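Local atomic coordinates of acetate CoA-transferase subunit beta (Escherichia coli DH5[alpha], PDB entry 5DBN), a protein that transfers coenzyme A from acetyl-CoA to acetoacetate and other short-chain carboxylates, through a covalent enzyme-CoA intermediate, in short-chain fatty acid degradation. Residues I20-I25 with T42-N47; K134-M139 with V164-T169; G124-V129 with P157-H162. All blocks are in the same frame, centred on the assembly; numbering follows the deposited sequence.

Contact 1 (I20-I25 with T42-N47)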
loop_
_atom_site.group_PDB
_atom_site.type_symbol
_atom_site.label_atom_id
_atom_site.label_comp_id
_atom_site.label_asym_id
_atom_site.label_seq_id
_atom_site.Cartn_x
_atom_site.Cartn_y
_atom_site.Cartn_z
ATOM N N ILE B 20 -7.487 18.500 -8.949
ATOM C CA ILE B 20 -7.720 17.077 -9.162
ATOM C C ILE B 20 -9.161 16.785 -8.770
ATOM O O ILE B 20 -9.537 16.945 -7.607
ATOM C CB ILE B 20 -6.756 16.197 -8.341
ATOM C CG1 ILE B 20 -5.308 16.632 -8.568
ATOM C CG2 ILE B 20 -6.938 14.726 -8.697
ATOM C CD1 ILE B 20 -4.859 16.578 -10.017
ATOM N N VAL B 21 -9.961 16.362 -9.744
ATOM C CA VAL B 21 -11.406 16.245 -9.559
ATOM C C VAL B 21 -11.908 14.820 -9.779
ATOM O O VAL B 21 -11.403 14.101 -10.639
ATOM C CB VAL B 21 -12.156 17.195 -10.522
ATOM C CG1 VAL B 21 -13.669 17.098 -10.321
ATOM C CG2 VAL B 21 -11.684 18.631 -10.324
ATOM N N ASN B 22 -12.903 14.422 -8.990
ATOM C CA ASN B 22 -13.627 13.176 -9.229
ATOM C C ASN B 22 -15.110 13.423 -9.485
ATOM O O ASN B 22 -15.792 14.041 -8.672
ATOM C CB ASN B 22 -13.472 12.219 -8.050
ATOM C CG ASN B 22 -14.067 10.855 -8.336
ATOM O OD1 ASN B 22 -15.279 10.662 -8.244
ATOM N ND2 ASN B 22 -13.216 9.905 -8.696
ATOM N N LEU B 23 -15.600 12.917 -10.612
ATOM C CA LEU B 23 -16.999 13.071 -10.999
ATOM C C LEU B 23 -17.749 11.742 -10.924
ATOM O O LEU B 23 -17.425 10.792 -11.640
ATOM C CB LEU B 23 -17.100 13.640 -12.415
ATOM C CG LEU B 23 -16.487 15.020 -12.659
ATOM C CD1 LEU B 23 -16.644 15.402 -14.121
ATOM C CD2 LEU B 23 -17.106 16.080 -11.749
ATOM N N GLY B 24 -18.749 11.677 -10.052
ATOM C CA GLY B 24 -19.548 10.476 -9.907
ATOM C C GLY B 24 -20.407 10.245 -11.132
ATOM O O GLY B 24 -20.635 11.163 -11.917
ATOM N N ILE B 25 -20.887 9.015 -11.294
ATOM C CA ILE B 25 -21.739 8.670 -12.426
ATOM C C ILE B 25 -23.075 9.394 -12.338
ATOM O O ILE B 25 -23.605 9.608 -11.248
ATOM C CB ILE B 25 -21.997 7.153 -12.501
ATOM N N THR B 42 -7.750 17.797 -13.833
ATOM C CA THR B 42 -7.378 16.417 -14.100
ATOM C C THR B 42 -8.412 15.514 -13.444
ATOM O O THR B 42 -8.617 15.572 -12.232
ATOM C CB THR B 42 -5.973 16.097 -13.569
ATOM O OG1 THR B 42 -5.043 17.069 -14.062
ATOM C CG2 THR B 42 -5.534 14.709 -14.004
ATOM N N LEU B 43 -9.069 14.690 -14.252
ATOM C CA LEU B 43 -10.113 13.804 -13.752
ATOM C C LEU B 43 -9.542 12.468 -13.289
ATOM O O LEU B 43 -8.762 11.829 -13.997
ATOM C CB LEU B 43 -11.177 13.577 -14.829
ATOM C CG LEU B 43 -12.016 14.805 -15.180
ATOM C CD1 LEU B 43 -12.905 14.504 -16.373
ATOM C CD2 LEU B 43 -12.864 15.232 -13.995
ATOM N N GLN B 44 -9.953 12.061 -12.092
ATOM C CA GLN B 44 -9.522 10.804 -11.495
ATOM C C GLN B 44 -10.638 9.774 -11.622
ATOM O O GLN B 44 -11.803 10.075 -11.357
ATOM C CB GLN B 44 -9.143 11.019 -10.023
ATOM C CG GLN B 44 -8.348 9.880 -9.388
ATOM C CD GLN B 44 -9.223 8.811 -8.751
ATOM O OE1 GLN B 44 -10.451 8.854 -8.836
ATOM N NE2 GLN B 44 -8.585 7.844 -8.102
ATOM N N SER B 45 -10.276 8.563 -12.036
ATOM C CA SER B 45 -11.236 7.475 -12.185
ATOM C C SER B 45 -10.966 6.416 -11.116
ATOM O O SER B 45 -9.839 5.937 -10.982
ATOM C CB SER B 45 -11.151 6.874 -13.591
ATOM O OG SER B 45 -12.334 6.167 -13.926
ATOM N N GLU B 46 -12.002 6.075 -10.352
ATOM C CA GLU B 46 -11.869 5.183 -9.196
ATOM C C GLU B 46 -11.211 3.853 -9.547
ATOM O O GLU B 46 -10.439 3.307 -8.758
ATOM C CB GLU B 46 -13.240 4.909 -8.570
ATOM C CG GLU B 46 -13.966 6.139 -8.066
ATOM C CD GLU B 46 -14.883 6.747 -9.108
ATOM O OE1 GLU B 46 -14.370 7.288 -10.112
ATOM O OE2 GLU B 46 -16.119 6.677 -8.925
ATOM N N ASN B 47 -11.524 3.333 -10.731
ATOM C CA ASN B 47 -11.005 2.037 -11.156
ATOM C C ASN B 47 -9.493 2.053 -11.400
ATOM O O ASN B 47 -8.900 1.016 -11.697
ATOM C CB ASN B 47 -11.751 1.551 -12.406
ATOM C CG ASN B 47 -11.863 2.615 -13.476
ATOM O OD1 ASN B 47 -11.884 3.809 -13.181
ATOM N ND2 ASN B 47 -11.963 2.184 -14.729
HETATM O O HOH W 1 -13.789 11.379 -12.239
#
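Asn22 reaches across to Gln44 and Glu46 at the C-terminal end of two parallel strands. Its CG stands anti to the backbone N (chi1 -173°), which carries the amide beyond its own strand, and ND2 donates twice. One bond goes to Gln44 OE1, 3.0 Å from Asn22 ND2; the acceptor lies in the amide plane of Asn22, although the N-H points at it only moderately well (133°). The straighter second bond runs to Glu46 OE1, 3.2 Å from Asn22 ND2, and meets the carboxylate from above its plane, the two flat groups standing 76° apart. Gln44 is bent at chi2, which turns its OE1 back to Asn22, while its NE2 bonds to Ser84. The backbones pair through two bonds, Val21 N to Thr42 O and Gln44 N to Val21 O. Farther along the strands have splayed, and a water bridges Leu23 N and Gln44 O. Leu43 CD2 rests against Leu23 CD1 at 3.8 Å and beside Val21 CB, while Ile20 CD1 lies alongside Thr42 CB. An alanine in place of Asn22 would probably leave Glu46 OE1 and Gln44 OE1 without this shared donor and the Glu46 carboxylate freer to turn. Glu46 is the predicted active-site residue; the geometry is consistent with Asn22 as a neutral donor orienting its carboxylate, and Gln44 OE1 probably steadies that amide.

Contact 2 (K134-M139 with V164-T169)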
loop_
_atom_site.group_PDB
_atom_site.type_symbol
_atom_site.label_atom_id
_atom_site.label_comp_id
_atom_site.label_asym_id
_atom_site.label_seq_id
_atom_site.Cartn_x
_atom_site.Cartn_y
_atom_site.Cartn_z
ATOM N N LYS B 134 -13.003 18.925 -0.985
ATOM C CA LYS B 134 -14.293 19.582 -1.148
ATOM C C LYS B 134 -15.329 18.617 -1.697
ATOM O O LYS B 134 -15.155 18.039 -2.768
ATOM C CB LYS B 134 -14.173 20.797 -2.069
ATOM C CG LYS B 134 -15.476 21.567 -2.211
ATOM C CD LYS B 134 -15.337 22.770 -3.122
ATOM C CE LYS B 134 -14.970 24.014 -2.337
ATOM N NZ LYS B 134 -14.961 25.228 -3.199
ATOM N N VAL B 135 -16.418 18.467 -0.953
ATOM C CA VAL B 135 -17.503 17.578 -1.331
ATOM C C VAL B 135 -18.646 18.409 -1.895
ATOM O O VAL B 135 -19.342 19.108 -1.156
ATOM C CB VAL B 135 -17.997 16.741 -0.132
ATOM C CG1 VAL B 135 -19.138 15.815 -0.545
ATOM C CG2 VAL B 135 -16.845 15.945 0.471
ATOM N N ILE B 136 -18.821 18.337 -3.209
ATOM C CA ILE B 136 -19.883 19.062 -3.886
ATOM C C ILE B 136 -20.990 18.094 -4.263
ATOM O O ILE B 136 -20.744 17.080 -4.916
ATOM C CB ILE B 136 -19.378 19.784 -5.147
ATOM C CG1 ILE B 136 -18.220 20.720 -4.785
ATOM C CG2 ILE B 136 -20.519 20.562 -5.806
ATOM C CD1 ILE B 136 -17.558 21.380 -5.971
ATOM N N ILE B 137 -22.206 18.405 -3.830
ATOM C CA ILE B 137 -23.372 17.605 -4.173
ATOM C C ILE B 137 -24.185 18.320 -5.246
ATOM O O ILE B 137 -24.639 19.446 -5.051
ATOM C CB ILE B 137 -24.250 17.323 -2.939
ATOM C CG1 ILE B 137 -23.426 16.636 -1.845
ATOM C CG2 ILE B 137 -25.456 16.464 -3.318
ATOM C CD1 ILE B 137 -22.794 15.316 -2.264
ATOM N N ALA B 138 -24.360 17.641 -6.375
ATOM C CA ALA B 138 -25.126 18.159 -7.502
ATOM C C ALA B 138 -26.431 17.386 -7.558
ATOM O O ALA B 138 -26.444 16.186 -7.830
ATOM C CB ALA B 138 -24.351 18.015 -8.796
ATOM N N MET B 139 -27.533 18.082 -7.299
ATOM C CA MET B 139 -28.807 17.416 -7.097
ATOM C C MET B 139 -30.002 18.289 -7.471
ATOM O O MET B 139 -29.949 19.505 -7.326
ATOM C CB MET B 139 -28.886 17.038 -5.617
ATOM C CG MET B 139 -29.891 15.996 -5.234
ATOM S SD MET B 139 -29.835 15.724 -3.449
ATOM C CE MET B 139 -30.535 17.258 -2.837
ATOM N N VAL B 164 -20.664 16.949 3.685
ATOM C CA VAL B 164 -20.979 17.853 2.577
ATOM C C VAL B 164 -20.519 19.287 2.840
ATOM O O VAL B 164 -20.779 19.848 3.905
ATOM C CB VAL B 164 -22.495 17.862 2.277
ATOM C CG1 VAL B 164 -22.808 18.767 1.091
ATOM C CG2 VAL B 164 -22.992 16.452 2.006
ATOM N N HIS B 165 -19.844 19.875 1.853
ATOM C CA HIS B 165 -19.390 21.265 1.931
ATOM C C HIS B 165 -20.277 22.195 1.110
ATOM O O HIS B 165 -20.542 23.326 1.512
ATOM C CB HIS B 165 -17.944 21.393 1.445
ATOM C CG HIS B 165 -16.946 20.707 2.322
ATOM N ND1 HIS B 165 -16.261 19.577 1.930
ATOM C CD2 HIS B 165 -16.514 20.993 3.572
ATOM C CE1 HIS B 165 -15.451 19.196 2.900
ATOM N NE2 HIS B 165 -15.585 20.038 3.909
ATOM N N MET B 166 -20.729 21.710 -0.042
ATOM C CA MET B 166 -21.487 22.526 -0.981
ATOM C C MET B 166 -22.622 21.724 -1.607
ATOM O O MET B 166 -22.411 20.610 -2.091
ATOM C CB MET B 166 -20.556 23.068 -2.069
ATOM C CG MET B 166 -21.199 24.064 -3.023
ATOM S SD MET B 166 -20.040 24.616 -4.291
ATOM C CE MET B 166 -21.005 25.865 -5.137
ATOM N N LEU B 167 -23.825 22.293 -1.579
ATOM C CA LEU B 167 -24.989 21.681 -2.208
ATOM C C LEU B 167 -25.517 22.598 -3.306
ATOM O O LEU B 167 -25.879 23.746 -3.045
ATOM C CB LEU B 167 -26.080 21.402 -1.173
ATOM C CG LEU B 167 -27.412 20.894 -1.726
ATOM C CD1 LEU B 167 -27.216 19.580 -2.471
ATOM C CD2 LEU B 167 -28.428 20.731 -0.611
ATOM N N VAL B 168 -25.554 22.081 -4.531
ATOM C CA VAL B 168 -25.976 22.858 -5.691
ATOM C C VAL B 168 -27.214 22.251 -6.347
ATOM O O VAL B 168 -27.185 21.114 -6.824
ATOM C CB VAL B 168 -24.849 22.955 -6.739
ATOM C CG1 VAL B 168 -25.262 23.858 -7.896
ATOM C CG2 VAL B 168 -23.572 23.474 -6.099
ATOM N N THR B 169 -28.298 23.022 -6.357
ATOM C CA THR B 169 -29.530 22.629 -7.030
ATOM C C THR B 169 -29.859 23.635 -8.120
ATOM O O THR B 169 -29.179 24.650 -8.267
ATOM C CB THR B 169 -30.720 22.524 -6.054
ATOM O OG1 THR B 169 -31.160 23.838 -5.687
ATOM C CG2 THR B 169 -30.329 21.754 -4.799
#
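The imidazole of His165 meets Val135 at its edge: Val135 N lies in the ring plane and donates to His165 ND1 at 3.1 Å, while Lys134 CA approaches the ring obliquely. Since ND1 accepts here, any proton on a neutral ring would be expected on NE2. The side chain holds its CG anti to the carbonyl carbon (chi1 -66°), which sets the ring beside its own backbone N, and with the turn of the ring about chi2 (111°) ND1 faces Val135 N and takes the place of a backbone acceptor. On the same residue, Val135 O is gripped by two donors, His165 N and Met166 N, the former on a lone pair at 3.1 Å from Val135 O. From there the ladder is regular and nearly straight: Ile137 N to Met166 O, Val168 N to Ile137 O, and Met139 N to Val168 O. On the face bearing Ile137, its two branches part: CG1 touches Val164 CG1 at 3.7 Å, the side chains crossing at about a right angle, and CG2 meets Leu167 CD1 at 3.7 Å. Met139, bent at its last torsion (chi3 70°), brings CE to the same Leu167 CD1. The other face carries Ile136, Met166 and Val168, with Ile136 CG2 against Val168 CG2 at 4.2 Å, and helix 3-12 packs over it through Arg10 and Val11. Lys134 NZ forms a salt bridge with Glu14. Parallel central strands with hydrophobic residues on both faces and a helix packed on one are characteristic of the Rossmann-like alpha/beta core of coenzyme A transferases.

Contact 3 (G124-V129 with P157-H162)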
loop_
_atom_site.group_PDB
_atom_site.type_symbol
_atom_site.label_atom_id
_atom_site.label_comp_id
_atom_site.label_asym_id
_atom_site.label_seq_id
_atom_site.Cartn_x
_atom_site.Cartn_y
_atom_site.Cartn_z
ATOM N N GLY B 124 -17.400 3.459 -4.261
ATOM C CA GLY B 124 -16.358 4.301 -3.699
ATOM C C GLY B 124 -16.885 5.631 -3.195
ATOM O O GLY B 124 -16.110 6.540 -2.900
ATOM N N ALA B 125 -18.204 5.745 -3.079
ATOM C CA ALA B 125 -18.829 7.010 -2.701
ATOM C C ALA B 125 -18.450 7.412 -1.284
ATOM O O ALA B 125 -18.166 8.583 -1.017
ATOM C CB ALA B 125 -20.336 6.919 -2.830
ATOM N N MET B 126 -18.471 6.447 -0.370
ATOM C CA MET B 126 -18.149 6.733 1.016
ATOM C C MET B 126 -16.728 7.255 1.136
ATOM O O MET B 126 -16.523 8.300 1.723
ATOM C CB MET B 126 -18.326 5.499 1.897
ATOM C CG MET B 126 -19.728 4.931 1.877
ATOM S SD MET B 126 -20.074 3.915 3.327
ATOM C CE MET B 126 -21.756 3.404 2.997
ATOM N N ASP B 127 -15.759 6.559 0.551
ATOM C CA ASP B 127 -14.372 7.023 0.578
ATOM C C ASP B 127 -14.238 8.416 -0.032
ATOM O O ASP B 127 -13.525 9.269 0.497
ATOM C CB ASP B 127 -13.460 6.047 -0.167
ATOM C CG ASP B 127 -13.397 4.689 0.499
ATOM O OD1 ASP B 127 -12.657 4.541 1.495
ATOM O OD2 ASP B 127 -14.090 3.766 0.023
ATOM N N LEU B 128 -14.926 8.635 -1.146
ATOM C CA LEU B 128 -14.868 9.911 -1.847
ATOM C C LEU B 128 -15.342 11.077 -0.974
ATOM O O LEU B 128 -14.699 12.128 -0.943
ATOM C CB LEU B 128 -15.695 9.852 -3.135
ATOM C CG LEU B 128 -14.987 9.290 -4.373
ATOM C CD1 LEU B 128 -15.982 8.927 -5.467
ATOM C CD2 LEU B 128 -13.963 10.282 -4.904
ATOM N N VAL B 129 -16.466 10.912 -0.280
ATOM C CA VAL B 129 -17.004 12.013 0.520
ATOM C C VAL B 129 -16.266 12.241 1.853
ATOM O O VAL B 129 -16.285 13.360 2.361
ATOM C CB VAL B 129 -18.525 11.823 0.801
ATOM C CG1 VAL B 129 -19.304 11.797 -0.506
ATOM C CG2 VAL B 129 -18.795 10.570 1.593
ATOM N N PRO B 157 -30.523 5.588 4.335
ATOM C CA PRO B 157 -29.202 5.223 4.864
ATOM C C PRO B 157 -28.095 6.175 4.417
ATOM O O PRO B 157 -27.965 6.470 3.226
ATOM C CB PRO B 157 -28.975 3.817 4.299
ATOM C CG PRO B 157 -30.341 3.287 4.038
ATOM C CD PRO B 157 -31.153 4.467 3.616
ATOM N N LEU B 158 -27.306 6.649 5.373
ATOM C CA LEU B 158 -26.272 7.633 5.088
ATOM C C LEU B 158 -25.121 7.051 4.276
ATOM O O LEU B 158 -24.758 5.886 4.430
ATOM C CB LEU B 158 -25.716 8.216 6.387
ATOM C CG LEU B 158 -26.687 8.952 7.308
ATOM C CD1 LEU B 158 -25.947 9.499 8.516
ATOM C CD2 LEU B 158 -27.396 10.069 6.570
ATOM N N THR B 159 -24.572 7.878 3.395
ATOM C CA THR B 159 -23.304 7.590 2.746
ATOM C C THR B 159 -22.188 7.992 3.702
ATOM O O THR B 159 -21.163 7.320 3.812
ATOM C CB THR B 159 -23.161 8.349 1.415
ATOM O OG1 THR B 159 -24.235 7.984 0.540
ATOM C CG2 THR B 159 -21.832 8.037 0.747
ATOM N N ALA B 160 -22.408 9.108 4.390
ATOM C CA ALA B 160 -21.477 9.607 5.390
ATOM C C ALA B 160 -22.165 10.655 6.251
ATOM O O ALA B 160 -23.252 11.122 5.916
ATOM C CB ALA B 160 -20.246 10.190 4.731
ATOM N N GLN B 161 -21.527 11.018 7.359
ATOM C CA GLN B 161 -22.057 12.044 8.247
ATOM C C GLN B 161 -21.148 13.268 8.250
ATOM O O GLN B 161 -19.922 13.142 8.264
ATOM C CB GLN B 161 -22.216 11.498 9.669
ATOM C CG GLN B 161 -20.928 11.000 10.298
ATOM C CD GLN B 161 -21.129 10.509 11.719
ATOM O OE1 GLN B 161 -22.259 10.381 12.188
ATOM N NE2 GLN B 161 -20.030 10.237 12.414
ATOM N N HIS B 162 -21.764 14.448 8.223
ATOM C CA HIS B 162 -21.045 15.718 8.323
ATOM C C HIS B 162 -19.948 15.874 7.271
ATOM O O HIS B 162 -18.851 16.339 7.584
ATOM C CB HIS B 162 -20.432 15.854 9.719
ATOM C CG HIS B 162 -21.344 15.417 10.824
ATOM N ND1 HIS B 162 -22.526 16.064 11.116
ATOM C CD2 HIS B 162 -21.238 14.404 11.716
ATOM C CE1 HIS B 162 -23.113 15.461 12.136
ATOM N NE2 HIS B 162 -22.353 14.453 12.519
#
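Thr159 sets its CG2 anti to the backbone N (chi1 -59° for OG1), and Met126 carries its CG anti to the carbonyl carbon, a pair of torsions that lays the methyl of one against the thioether chain of the other. Thr159 CG2 sits 3.9 Å from Met126 CG, and it also touches Ala125 CB at 4.0 Å. The extended Met126 chain runs past the backbone carbonyl of Thr159, whose O lies 3.4 Å from Met126 CG and 3.6 Å from Met126 SD. Val129, one turn further along the helix, puts CG2 between its backbone N and carbonyl carbon; there the methyl meets Ala160 CB at 3.5 Å and Thr159 CG2 at 4.0 Å. The first turn of helix 125-131, with Gly124 at its N-cap, is thus joined to the loop that leads to strand 166-168. Thr159 and Ala160 form a classic beta bulge, both facing Leu109, and the bulge presents the Thr159 methyl and the Ala160 CB to the helix. The hydroxyl of Thr159 belongs to another partner, bonding through OG1 to Asn111 OD1, while Leu158 O accepts from Trp112 NE1. On another side of the helix Asp127 is hydrogen-bonded to a neighbouring subunit, where both its carboxylate oxygens find donors.

Contacts 1 and 2 belong to one mixed sheet, where strand 95-98 lies between strands 20-23 and 135-138; their centres are 15 Å apart and their nearest atoms about 7 Å. Contact 3 lies about 16 Å from contact 1 and 13 Å from contact 2, between centres, and touches both: Leu128 of helix 125-131 packs on Asn22 and Glu46, and Val129 O meets Val135. Along the chain contact 1 closes first, while the segments of contacts 2 and 3 alternate, helix 125-131 leading directly into strand 135-138. That helix thereby links the predicted active-site residue at one side of the sheet to its central parallel strands.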